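Long-range contacts in protein yojF (Bacillus subtilis, PDB 1NJH), which is of unknown function, belongs to the DUF1806 family, and folds into an antiparallel beta sheet covered by one helix, with two copies in the assembly: residues E17-R22 against E91-L96; P23-L28 against E114-V119; Y68-K73 against E82-Y87; L95-H100 against L110-K115. All coordinates share one frame; numbering follows the deposited sequence.

How the contacts relate
The four contacts show how one antiparallel sheet and its flanking loops are tied together. Contact 4 is the central hairpin pairing, its centre about 4 Å from that of the chain. Contact 1 shares L95 and L96 with it, their centres about 9 Å apart, and E114 reaches N93 and, weakly, R22. Contact 2 lies on the other side of strand 106-113, where Y25 N probably hydrogen-bonds to S113 O and Q111 N to H27 O. Contact 3, about 10 Å from contact 4 between centres, joins it where T85 N and E86 N both meet A98 O. The function is unknown and no site is assigned; glycerol near R69 probably comes from crystallisation.

Contact 1 (E17-R22 against E91-L96); sequences ERYADR and EENRLL
The backbones of Y19 and L95 stay well apart, 9.2 Å between CA atoms, with the end of helix 9-18 and the type II turn from Y19 to R22 on one side and the loop entering strand 95-101 on the other, so side chains must span the gap. The ring of Y19 does most of this work. Its CG stands anti to its own carbonyl carbon (chi1 -57°), and the phenol runs toward the loop until OH meets the carbonyl of N93, which lies at the ring edge, in its plane. OH donates to N93 O, although the modelled length of 2.3 Å is very short and doubtful. Farther back, Y19 CE2 rests against L95 CB at 3.8 Å. The amide of N93 slides past the phenol in the opposite sense, with ND2 3.5 Å from OH; that ND2 is bonded instead to E114 OE2. On the outer side R18 and N93 reach toward each other tip to tip, their guanidinium and amide planes 22° apart. R18 NH1 lies 2.9 Å from N93 OD1, but R18 is modelled in two conformers, so this meeting is not secure. Behind it, R22 NH1 donates to R18 O (2.8 Å), with NH2 adding a weaker bond, which fastens the turn back onto the helix end. The chemistry thus grades from an apolar contact with L95 to polar groups farther out: a buried phenol carries its hydroxyl to a loop carbonyl and appears to give both a partner, the very short distance taken with caution.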
# COMPACT_ATOMS: atom_id res chain seq x y z
N GLU A 17 -17.99 -1.32 8.00
CA GLU A 17 -18.27 -1.92 9.30
C GLU A 17 -18.63 -3.39 9.16
O GLU A 17 -18.45 -4.18 10.08
CB GLU A 17 -19.39 -1.12 9.99
CG GLU A 17 -19.06 0.36 10.00
CD GLU A 17 -20.13 1.23 10.61
OE1 GLU A 17 -21.33 0.89 10.50
OE2 GLU A 17 -19.77 2.28 11.18
N ARG A 18 -19.13 -3.75 7.99
CA ARG A 18 -19.52 -5.12 7.69
C ARG A 18 -18.32 -6.06 7.78
O ARG A 18 -18.43 -7.17 8.32
CB ARG A 18 -20.12 -5.17 6.28
CG ARG A 18 -20.65 -6.53 5.85
CD ARG A 18 -20.88 -6.53 4.35
NE ARG A 18 -21.61 -5.35 3.91
CZ ARG A 18 -21.75 -4.97 2.64
NH1 ARG A 18 -21.19 -5.70 1.67
NH2 ARG A 18 -22.42 -3.87 2.33
N TYR A 19 -17.18 -5.62 7.26
CA TYR A 19 -15.97 -6.43 7.24
C TYR A 19 -15.07 -6.27 8.46
O TYR A 19 -14.01 -6.88 8.53
CB TYR A 19 -15.11 -6.11 6.00
CG TYR A 19 -15.81 -6.28 4.68
CD1 TYR A 19 -15.96 -7.54 4.10
CD2 TYR A 19 -16.32 -5.18 4.00
CE1 TYR A 19 -16.62 -7.69 2.87
CE2 TYR A 19 -16.98 -5.31 2.79
CZ TYR A 19 -17.12 -6.57 2.22
OH TYR A 19 -17.80 -6.68 1.03
N ALA A 20 -15.48 -5.44 9.41
CA ALA A 20 -14.67 -5.23 10.61
C ALA A 20 -14.69 -6.44 11.55
O ALA A 20 -15.69 -7.16 11.62
CB ALA A 20 -15.15 -3.99 11.36
N ASP A 21 -13.58 -6.66 12.24
CA ASP A 21 -13.40 -7.71 13.23
C ASP A 21 -13.21 -9.15 12.79
O ASP A 21 -13.24 -10.07 13.61
CB ASP A 21 -14.53 -7.61 14.27
CG ASP A 21 -14.55 -6.25 14.95
OD1 ASP A 21 -13.46 -5.80 15.36
OD2 ASP A 21 -15.63 -5.64 15.06
N ARG A 22 -13.01 -9.35 11.50
CA ARG A 22 -12.75 -10.68 10.99
C ARG A 22 -11.70 -10.52 9.90
O ARG A 22 -11.59 -9.46 9.28
CB ARG A 22 -14.01 -11.34 10.44
CG ARG A 22 -14.59 -10.71 9.18
CD ARG A 22 -15.50 -11.73 8.50
NE ARG A 22 -16.27 -11.17 7.41
CZ ARG A 22 -17.18 -10.21 7.56
NH1 ARG A 22 -17.43 -9.73 8.77
NH2 ARG A 22 -17.85 -9.75 6.51
N GLU A 91 -20.92 -8.94 -6.99
CA GLU A 91 -21.63 -10.20 -6.78
C GLU A 91 -20.97 -11.08 -5.73
O GLU A 91 -21.64 -11.91 -5.10
CB GLU A 91 -21.73 -10.96 -8.11
CG GLU A 91 -20.42 -11.11 -8.86
CD GLU A 91 -19.97 -9.81 -9.54
OE1 GLU A 91 -18.92 -9.83 -10.22
OE2 GLU A 91 -20.66 -8.78 -9.39
N GLU A 92 -19.67 -10.91 -5.54
CA GLU A 92 -18.93 -11.69 -4.56
C GLU A 92 -18.91 -10.97 -3.22
O GLU A 92 -18.21 -11.37 -2.29
CB GLU A 92 -17.51 -11.96 -5.05
CG GLU A 92 -17.45 -12.95 -6.20
CD GLU A 92 -16.11 -12.95 -6.89
OE1 GLU A 92 -15.08 -13.11 -6.20
OE2 GLU A 92 -16.08 -12.80 -8.13
N ASN A 93 -19.69 -9.90 -3.13
CA ASN A 93 -19.77 -9.11 -1.91
C ASN A 93 -18.42 -8.50 -1.56
O ASN A 93 -18.01 -8.49 -0.40
CB ASN A 93 -20.26 -9.98 -0.75
CG ASN A 93 -20.59 -9.17 0.48
OD1 ASN A 93 -21.45 -8.29 0.44
ND2 ASN A 93 -19.91 -9.46 1.58
N ARG A 94 -17.71 -8.01 -2.57
CA ARG A 94 -16.42 -7.39 -2.30
C ARG A 94 -16.59 -5.89 -2.47
O ARG A 94 -17.16 -5.42 -3.46
CB ARG A 94 -15.35 -7.92 -3.28
CG ARG A 94 -15.13 -9.41 -3.17
CD ARG A 94 -14.06 -9.89 -4.13
NE ARG A 94 -14.36 -9.54 -5.52
CZ ARG A 94 -13.63 -9.94 -6.56
NH1 ARG A 94 -12.57 -10.71 -6.36
NH2 ARG A 94 -13.96 -9.56 -7.79
N LEU A 95 -16.12 -5.13 -1.48
CA LEU A 95 -16.21 -3.68 -1.54
C LEU A 95 -15.04 -3.17 -2.37
O LEU A 95 -13.87 -3.32 -2.01
CB LEU A 95 -16.17 -3.07 -0.12
CG LEU A 95 -16.07 -1.54 -0.01
CD1 LEU A 95 -17.33 -0.88 -0.60
CD2 LEU A 95 -15.93 -1.14 1.47
N LEU A 96 -15.39 -2.59 -3.51
CA LEU A 96 -14.42 -2.03 -4.45
C LEU A 96 -14.50 -0.52 -4.48
O LEU A 96 -15.56 0.05 -4.75
CB LEU A 96 -14.70 -2.56 -5.86
CG LEU A 96 -14.96 -4.06 -5.97
CD1 LEU A 96 -15.17 -4.41 -7.43
CD2 LEU A 96 -13.81 -4.84 -5.37

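Contact 2 (P23-L28 against E114-V119); sequences PVYIHL and EKPFTV
P23 meets E114 through one water, which donates to P23 O at 2.7 Å and to E114 O at 2.5 Å and so joins the backbone of P23 to that of E114. Y25 follows with the main contact. Its CG lies anti to the carbonyl carbon (chi1 -70°), and the ring extends toward the tail. P116 lies over one face: its CG sits 3.7 Å from the centroid of the Y25 ring, 21° off the normal, a CH-pi contact displaced toward CZ. The same proline's CD touches Y25 CE1 at 3.5 Å, while E114 O comes to the ring edge, in plane. An alanine in place of Y25 would probably leave P116 without the aromatic face it rests on and open a gap beside the tail. I26 turns the other way, and Y25 O lies at the edge of the F117 ring, 3.6 Å from CE2. H27 closes the sequence with CB over one face of F117, 4.1 Å from CE2. Among its neighbours, strand 24-32 runs between strands 45-63 and 106-113, bonding to both, and the tail turns back and runs alongside it with F117 N held by N52 OD1. I26 faces V55 and L110, and Y25 OH makes a weak hydrogen bond to E76 of the second subunit.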
# COMPACT_ATOMS: atom_id res chain seq x y z
N PRO A 23 -10.90 -11.57 9.67
CA PRO A 23 -9.84 -11.53 8.65
C PRO A 23 -10.38 -11.26 7.25
O PRO A 23 -11.33 -11.91 6.81
CB PRO A 23 -9.22 -12.92 8.75
CG PRO A 23 -9.44 -13.29 10.19
CD PRO A 23 -10.86 -12.84 10.41
N VAL A 24 -9.79 -10.29 6.56
CA VAL A 24 -10.19 -9.98 5.20
C VAL A 24 -8.95 -9.77 4.36
O VAL A 24 -7.85 -9.66 4.89
CB VAL A 24 -11.10 -8.72 5.12
CG1 VAL A 24 -12.42 -9.01 5.83
CG2 VAL A 24 -10.39 -7.51 5.73
N TYR A 25 -9.13 -9.78 3.05
CA TYR A 25 -8.01 -9.56 2.15
C TYR A 25 -8.13 -8.16 1.57
O TYR A 25 -9.23 -7.70 1.26
CB TYR A 25 -8.04 -10.58 1.01
CG TYR A 25 -7.71 -11.98 1.47
CD1 TYR A 25 -8.70 -12.81 1.98
CD2 TYR A 25 -6.40 -12.45 1.44
CE1 TYR A 25 -8.40 -14.09 2.44
CE2 TYR A 25 -6.08 -13.72 1.90
CZ TYR A 25 -7.09 -14.53 2.39
OH TYR A 25 -6.79 -15.80 2.83
N ILE A 26 -7.00 -7.50 1.41
CA ILE A 26 -7.00 -6.15 0.88
C ILE A 26 -6.13 -5.98 -0.37
O ILE A 26 -5.06 -6.60 -0.51
CB ILE A 26 -6.52 -5.16 2.00
CG1 ILE A 26 -7.59 -5.10 3.10
CG2 ILE A 26 -6.22 -3.78 1.41
CD1 ILE A 26 -7.39 -4.04 4.12
N HIS A 27 -6.64 -5.17 -1.30
CA HIS A 27 -5.88 -4.80 -2.47
C HIS A 27 -5.80 -3.27 -2.36
O HIS A 27 -6.83 -2.60 -2.24
CB HIS A 27 -6.60 -5.16 -3.78
CG HIS A 27 -5.78 -4.82 -4.99
ND1 HIS A 27 -5.87 -3.61 -5.64
CD2 HIS A 27 -4.79 -5.51 -5.61
CE1 HIS A 27 -4.96 -3.56 -6.60
NE2 HIS A 27 -4.30 -4.70 -6.60
N LEU A 28 -4.58 -2.71 -2.39
CA LEU A 28 -4.38 -1.27 -2.30
C LEU A 28 -3.33 -0.95 -3.33
O LEU A 28 -2.21 -1.46 -3.26
CB LEU A 28 -3.89 -0.87 -0.91
CG LEU A 28 -3.58 0.63 -0.74
CD1 LEU A 28 -4.84 1.46 -0.96
CD2 LEU A 28 -2.99 0.86 0.64
N GLU A 114 -13.59 -11.04 1.60
CA GLU A 114 -13.45 -12.08 2.59
C GLU A 114 -12.56 -13.20 2.02
O GLU A 114 -12.04 -14.03 2.75
CB GLU A 114 -14.82 -12.64 2.96
CG GLU A 114 -15.81 -11.57 3.40
CD GLU A 114 -17.19 -12.12 3.67
OE1 GLU A 114 -17.34 -12.90 4.64
OE2 GLU A 114 -18.13 -11.78 2.92
N LYS A 115 -12.39 -13.20 0.70
CA LYS A 115 -11.57 -14.20 0.04
C LYS A 115 -10.47 -13.55 -0.78
O LYS A 115 -10.60 -12.39 -1.16
CB LYS A 115 -12.43 -15.07 -0.88
CG LYS A 115 -13.46 -15.91 -0.17
CD LYS A 115 -14.30 -16.66 -1.18
CE LYS A 115 -15.42 -17.44 -0.53
NZ LYS A 115 -16.28 -18.08 -1.57
N PRO A 116 -9.39 -14.28 -1.08
CA PRO A 116 -8.28 -13.74 -1.87
C PRO A 116 -8.74 -13.20 -3.23
O PRO A 116 -9.66 -13.75 -3.86
CB PRO A 116 -7.35 -14.95 -2.05
CG PRO A 116 -7.59 -15.73 -0.81
CD PRO A 116 -9.09 -15.66 -0.65
N PHE A 117 -8.09 -12.14 -3.68
CA PHE A 117 -8.40 -11.59 -4.99
C PHE A 117 -7.60 -12.40 -6.02
O PHE A 117 -6.42 -12.65 -5.82
CB PHE A 117 -7.93 -10.14 -5.08
CG PHE A 117 -8.80 -9.18 -4.33
CD1 PHE A 117 -9.95 -8.68 -4.91
CD2 PHE A 117 -8.47 -8.81 -3.03
CE1 PHE A 117 -10.79 -7.81 -4.19
CE2 PHE A 117 -9.29 -7.94 -2.31
CZ PHE A 117 -10.45 -7.44 -2.89
N THR A 118 -8.24 -12.80 -7.12
CA THR A 118 -7.50 -13.54 -8.14
C THR A 118 -7.62 -12.84 -9.49
O THR A 118 -6.91 -11.88 -9.75
CB THR A 118 -7.98 -15.01 -8.24
OG1 THR A 118 -9.37 -15.05 -8.55
CG2 THR A 118 -7.72 -15.75 -6.93
N VAL A 119 -8.52 -13.31 -10.35
CA VAL A 119 -8.68 -12.69 -11.66
C VAL A 119 -9.79 -11.65 -11.67
O VAL A 119 -10.36 -11.39 -10.59
CB VAL A 119 -8.94 -13.76 -12.76
CG1 VAL A 119 -7.66 -14.56 -12.99
CG2 VAL A 119 -10.06 -14.69 -12.35
OXT VAL A 119 -10.07 -11.08 -12.75
O HOH W 1 -11.33 -14.12 5.19

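Contact 3 (Y68-K73 against E82-Y87); sequences YRVGLK and EGLTEY
E82 and R69 are brought together by their torsions: CG of E82 is anti to its backbone N (chi1 162°) and the chain bends at the next bond (chi2 71°), whereas CG of R69 occupies the crowded position between N and carbonyl carbon (chi1 53°). The two chains pass slantwise, E82 OE2 lying 3.6 Å from R69 CD, and their charged ends do not touch. A water connects them instead: R69 NH1 donates to it at 3.0 Å, and it lies 2.9 Å from E82 OE1, one of several acceptors competing for its protons. OE1 also takes the N-H of G83 at 2.6 Å on its anti lone pair, and crowds Y68 O, a fellow acceptor. That carbonyl is where the register slips. L84 N donates to it at 3.0 Å and G83 N more weakly, while Y68 N returns a bond to L84 O at 2.7 Å. Two residues thus face one, a G1 beta bulge with glycine at the positive-phi position. Replacing the glutamate by an alanine would probably cost G83 N its short bond to OE1, leaving the weak one to Y68 O, and would take the carboxylate away from the water and R69. Beside the bulge, V70 CG2 packs on L84 CD1 at 3.6 Å, the side chains crossing at about a right angle. This hairpin lies between strands 45-63 and 95-101; V70 and L72 touch L16 of helix 9-18, and E82 packs on V46 of the second subunit.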
# COMPACT_ATOMS: atom_id res chain seq x y z
N TYR A 68 -13.15 11.28 -1.24
CA TYR A 68 -13.18 10.75 0.12
C TYR A 68 -11.90 10.05 0.54
O TYR A 68 -11.04 9.76 -0.28
CB TYR A 68 -14.34 9.77 0.24
CG TYR A 68 -15.68 10.39 -0.11
CD1 TYR A 68 -16.45 11.02 0.86
CD2 TYR A 68 -16.14 10.37 -1.43
CE1 TYR A 68 -17.66 11.62 0.53
CE2 TYR A 68 -17.35 10.97 -1.77
CZ TYR A 68 -18.11 11.59 -0.79
OH TYR A 68 -19.31 12.19 -1.11
N ARG A 69 -11.77 9.83 1.84
CA ARG A 69 -10.60 9.15 2.36
C ARG A 69 -11.06 8.08 3.33
O ARG A 69 -11.95 8.29 4.15
CB ARG A 69 -9.64 10.14 3.03
CG ARG A 69 -10.22 11.05 4.08
CD ARG A 69 -9.24 12.18 4.38
NE ARG A 69 -9.61 12.92 5.57
CZ ARG A 69 -10.59 13.81 5.63
NH1 ARG A 69 -11.31 14.09 4.54
NH2 ARG A 69 -10.87 14.42 6.77
N VAL A 70 -10.45 6.91 3.23
CA VAL A 70 -10.83 5.80 4.08
C VAL A 70 -9.65 5.40 4.95
O VAL A 70 -8.54 5.29 4.45
CB VAL A 70 -11.28 4.57 3.23
CG1 VAL A 70 -11.43 3.36 4.11
CG2 VAL A 70 -12.62 4.87 2.54
N GLY A 71 -9.91 5.21 6.24
CA GLY A 71 -8.91 4.78 7.19
C GLY A 71 -9.40 3.53 7.90
O GLY A 71 -10.55 3.45 8.35
N LEU A 72 -8.52 2.54 8.00
CA LEU A 72 -8.85 1.28 8.67
C LEU A 72 -7.81 1.07 9.74
O LEU A 72 -6.62 1.11 9.44
CB LEU A 72 -8.76 0.11 7.66
CG LEU A 72 -9.51 0.22 6.33
CD1 LEU A 72 -9.22 -1.04 5.50
CD2 LEU A 72 -11.01 0.37 6.59
N LYS A 73 -8.22 0.84 10.99
CA LYS A 73 -7.26 0.60 12.06
C LYS A 73 -7.12 -0.91 12.22
O LYS A 73 -8.06 -1.58 12.65
CB LYS A 73 -7.74 1.20 13.39
CG LYS A 73 -6.72 1.03 14.50
CD LYS A 73 -5.51 1.94 14.30
CE LYS A 73 -4.38 1.63 15.27
NZ LYS A 73 -3.58 0.41 14.95
N GLU A 82 -6.62 8.00 0.15
CA GLU A 82 -7.26 9.30 -0.09
C GLU A 82 -7.51 9.46 -1.59
O GLU A 82 -6.79 8.90 -2.41
CB GLU A 82 -6.35 10.43 0.39
CG GLU A 82 -6.66 11.82 -0.18
CD GLU A 82 -7.94 12.43 0.37
OE1 GLU A 82 -9.05 12.04 -0.09
OE2 GLU A 82 -7.84 13.29 1.27
N GLY A 83 -8.55 10.23 -1.94
CA GLY A 83 -8.86 10.46 -3.34
C GLY A 83 -9.89 9.51 -3.93
O GLY A 83 -10.02 9.43 -5.15
N LEU A 84 -10.61 8.80 -3.07
CA LEU A 84 -11.63 7.86 -3.54
C LEU A 84 -12.90 8.61 -3.97
O LEU A 84 -13.38 9.48 -3.24
CB LEU A 84 -11.96 6.87 -2.43
CG LEU A 84 -10.75 6.03 -1.99
CD1 LEU A 84 -11.13 5.23 -0.75
CD2 LEU A 84 -10.30 5.08 -3.12
N THR A 85 -13.44 8.26 -5.13
CA THR A 85 -14.65 8.92 -5.63
C THR A 85 -15.76 7.97 -6.04
O THR A 85 -16.94 8.36 -6.07
CB THR A 85 -14.35 9.81 -6.85
OG1 THR A 85 -13.82 9.00 -7.91
CG2 THR A 85 -13.35 10.91 -6.49
N GLU A 86 -15.42 6.72 -6.36
CA GLU A 86 -16.42 5.75 -6.79
C GLU A 86 -16.30 4.41 -6.08
O GLU A 86 -15.27 4.11 -5.47
CB GLU A 86 -16.33 5.57 -8.30
CG GLU A 86 -14.98 5.11 -8.79
CD GLU A 86 -14.85 5.17 -10.29
OE1 GLU A 86 -13.92 4.54 -10.84
OE2 GLU A 86 -15.68 5.86 -10.93
N TYR A 87 -17.35 3.61 -6.18
CA TYR A 87 -17.36 2.31 -5.53
C TYR A 87 -18.51 1.43 -5.99
O TYR A 87 -19.35 1.83 -6.79
CB TYR A 87 -17.52 2.49 -4.01
CG TYR A 87 -18.97 2.67 -3.57
CD1 TYR A 87 -19.59 1.74 -2.74
CD2 TYR A 87 -19.71 3.77 -3.99
CE1 TYR A 87 -20.92 1.89 -2.35
CE2 TYR A 87 -21.05 3.93 -3.60
CZ TYR A 87 -21.64 2.99 -2.79
OH TYR A 87 -22.96 3.15 -2.40
O HOH W 2 -10.94 13.48 1.62

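Contact 4 (L95-H100 against L110-K115); sequences LLMAGH and LQISEK
M97, present as selenomethionine, lies beside L110 with its side chain pointing the same way. CB comes within 3.4 Å of L110 O, the carbonyl that accepts the N-H of M97 itself. CG, anti to the carbonyl carbon, still skirts that oxygen. The turn about the CG-SE bond (chi3 -76°) brings CE back to the neighbouring strand, where it touches L110 CD2 at 3.6 Å and I112 CD1 at 4.2 Å and stays near L110 O as well. L95 CD2 meets the same I112 methyl, so L95, M97, L110 and I112 make one apolar face; V12 of helix 9-18 packs on M97 and L16 on L95 and I112, while L110 meets I26 and L28 of strand 24-32. On the opposite face L96 CD2 lies 3.8 Å from Q111 CD, packing against the flat amide, whose NE2 donates to a water that also donates to M97 O. The backbone pairs regularly: L95 with I112 and M97 with L110 are hydrogen-bonded pairs, L96 with Q111 the non-hydrogen-bonded pair between them. The two strand segments run 177° from each other in N-to-C direction: this is an antiparallel beta hairpin, one face turned partly to helix 9-18.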
# COMPACT_ATOMS: atom_id res chain seq x y z
N LEU A 95 -16.12 -5.13 -1.48
CA LEU A 95 -16.21 -3.68 -1.54
C LEU A 95 -15.04 -3.17 -2.37
O LEU A 95 -13.87 -3.32 -2.01
CB LEU A 95 -16.17 -3.07 -0.12
CG LEU A 95 -16.07 -1.54 -0.01
CD1 LEU A 95 -17.33 -0.88 -0.60
CD2 LEU A 95 -15.93 -1.14 1.47
N LEU A 96 -15.39 -2.59 -3.51
CA LEU A 96 -14.42 -2.03 -4.45
C LEU A 96 -14.50 -0.52 -4.48
O LEU A 96 -15.56 0.05 -4.75
CB LEU A 96 -14.70 -2.56 -5.86
CG LEU A 96 -14.96 -4.06 -5.97
CD1 LEU A 96 -15.17 -4.41 -7.43
CD2 LEU A 96 -13.81 -4.84 -5.37
N MSE A 97 -13.39 0.15 -4.20
CA MSE A 97 -13.40 1.61 -4.23
C MSE A 97 -12.25 2.12 -5.08
O MSE A 97 -11.20 1.47 -5.20
CB MSE A 97 -13.28 2.15 -2.80
CG MSE A 97 -14.44 1.77 -1.93
SE MSE A 97 -14.05 2.14 -0.08
CE MSE A 97 -12.84 0.65 0.26
N ALA A 98 -12.44 3.28 -5.68
CA ALA A 98 -11.39 3.84 -6.53
C ALA A 98 -11.54 5.32 -6.76
O ALA A 98 -12.60 5.91 -6.50
CB ALA A 98 -11.39 3.10 -7.88
N GLY A 99 -10.47 5.93 -7.26
CA GLY A 99 -10.48 7.34 -7.56
C GLY A 99 -9.51 7.59 -8.70
O GLY A 99 -8.55 6.85 -8.86
N HIS A 100 -9.79 8.59 -9.52
CA HIS A 100 -8.89 8.92 -10.62
C HIS A 100 -8.89 10.42 -10.86
O HIS A 100 -9.95 11.01 -11.05
CB HIS A 100 -9.29 8.20 -11.91
CG HIS A 100 -8.40 8.53 -13.07
ND1 HIS A 100 -8.88 9.03 -14.26
CD2 HIS A 100 -7.05 8.47 -13.20
CE1 HIS A 100 -7.86 9.26 -15.08
NE2 HIS A 100 -6.74 8.93 -14.46
N LEU A 110 -8.78 0.77 -3.63
CA LEU A 110 -8.78 0.09 -2.33
C LEU A 110 -9.94 -0.89 -2.42
O LEU A 110 -11.09 -0.48 -2.68
CB LEU A 110 -9.00 1.05 -1.15
CG LEU A 110 -9.11 0.34 0.22
CD1 LEU A 110 -7.83 -0.42 0.58
CD2 LEU A 110 -9.44 1.39 1.32
N GLN A 111 -9.65 -2.17 -2.26
CA GLN A 111 -10.66 -3.22 -2.35
C GLN A 111 -10.55 -4.16 -1.14
O GLN A 111 -9.45 -4.48 -0.70
CB GLN A 111 -10.46 -4.02 -3.65
CG GLN A 111 -10.25 -3.18 -4.91
CD GLN A 111 -10.22 -4.05 -6.16
OE1 GLN A 111 -9.81 -5.21 -6.10
NE2 GLN A 111 -10.65 -3.51 -7.29
N ILE A 112 -11.70 -4.60 -0.63
CA ILE A 112 -11.77 -5.46 0.55
C ILE A 112 -12.64 -6.67 0.22
O ILE A 112 -13.73 -6.52 -0.31
CB ILE A 112 -12.41 -4.68 1.74
CG1 ILE A 112 -11.62 -3.38 1.97
CG2 ILE A 112 -12.44 -5.56 2.98
CD1 ILE A 112 -12.19 -2.44 3.01
N SER A 113 -12.15 -7.86 0.57
CA SER A 113 -12.86 -9.11 0.31
C SER A 113 -12.62 -10.15 1.40
O SER A 113 -11.58 -10.15 2.04
CB SER A 113 -12.40 -9.68 -1.04
OG SER A 113 -13.08 -10.89 -1.36
N GLU A 114 -13.59 -11.04 1.60
CA GLU A 114 -13.45 -12.08 2.59
C GLU A 114 -12.56 -13.20 2.02
O GLU A 114 -12.04 -14.03 2.75
CB GLU A 114 -14.82 -12.64 2.96
CG GLU A 114 -15.81 -11.57 3.40
CD GLU A 114 -17.19 -12.12 3.67
OE1 GLU A 114 -17.34 -12.90 4.64
OE2 GLU A 114 -18.13 -11.78 2.92
N LYS A 115 -12.39 -13.20 0.70
CA LYS A 115 -11.57 -14.20 0.04
C LYS A 115 -10.47 -13.55 -0.78
O LYS A 115 -10.60 -12.39 -1.16
CB LYS A 115 -12.43 -15.07 -0.88
CG LYS A 115 -13.46 -15.91 -0.17
CD LYS A 115 -14.30 -16.66 -1.18
CE LYS A 115 -15.42 -17.44 -0.53
NZ LYS A 115 -16.28 -18.08 -1.57
O HOH W 3 -11.12 -0.51 -7.19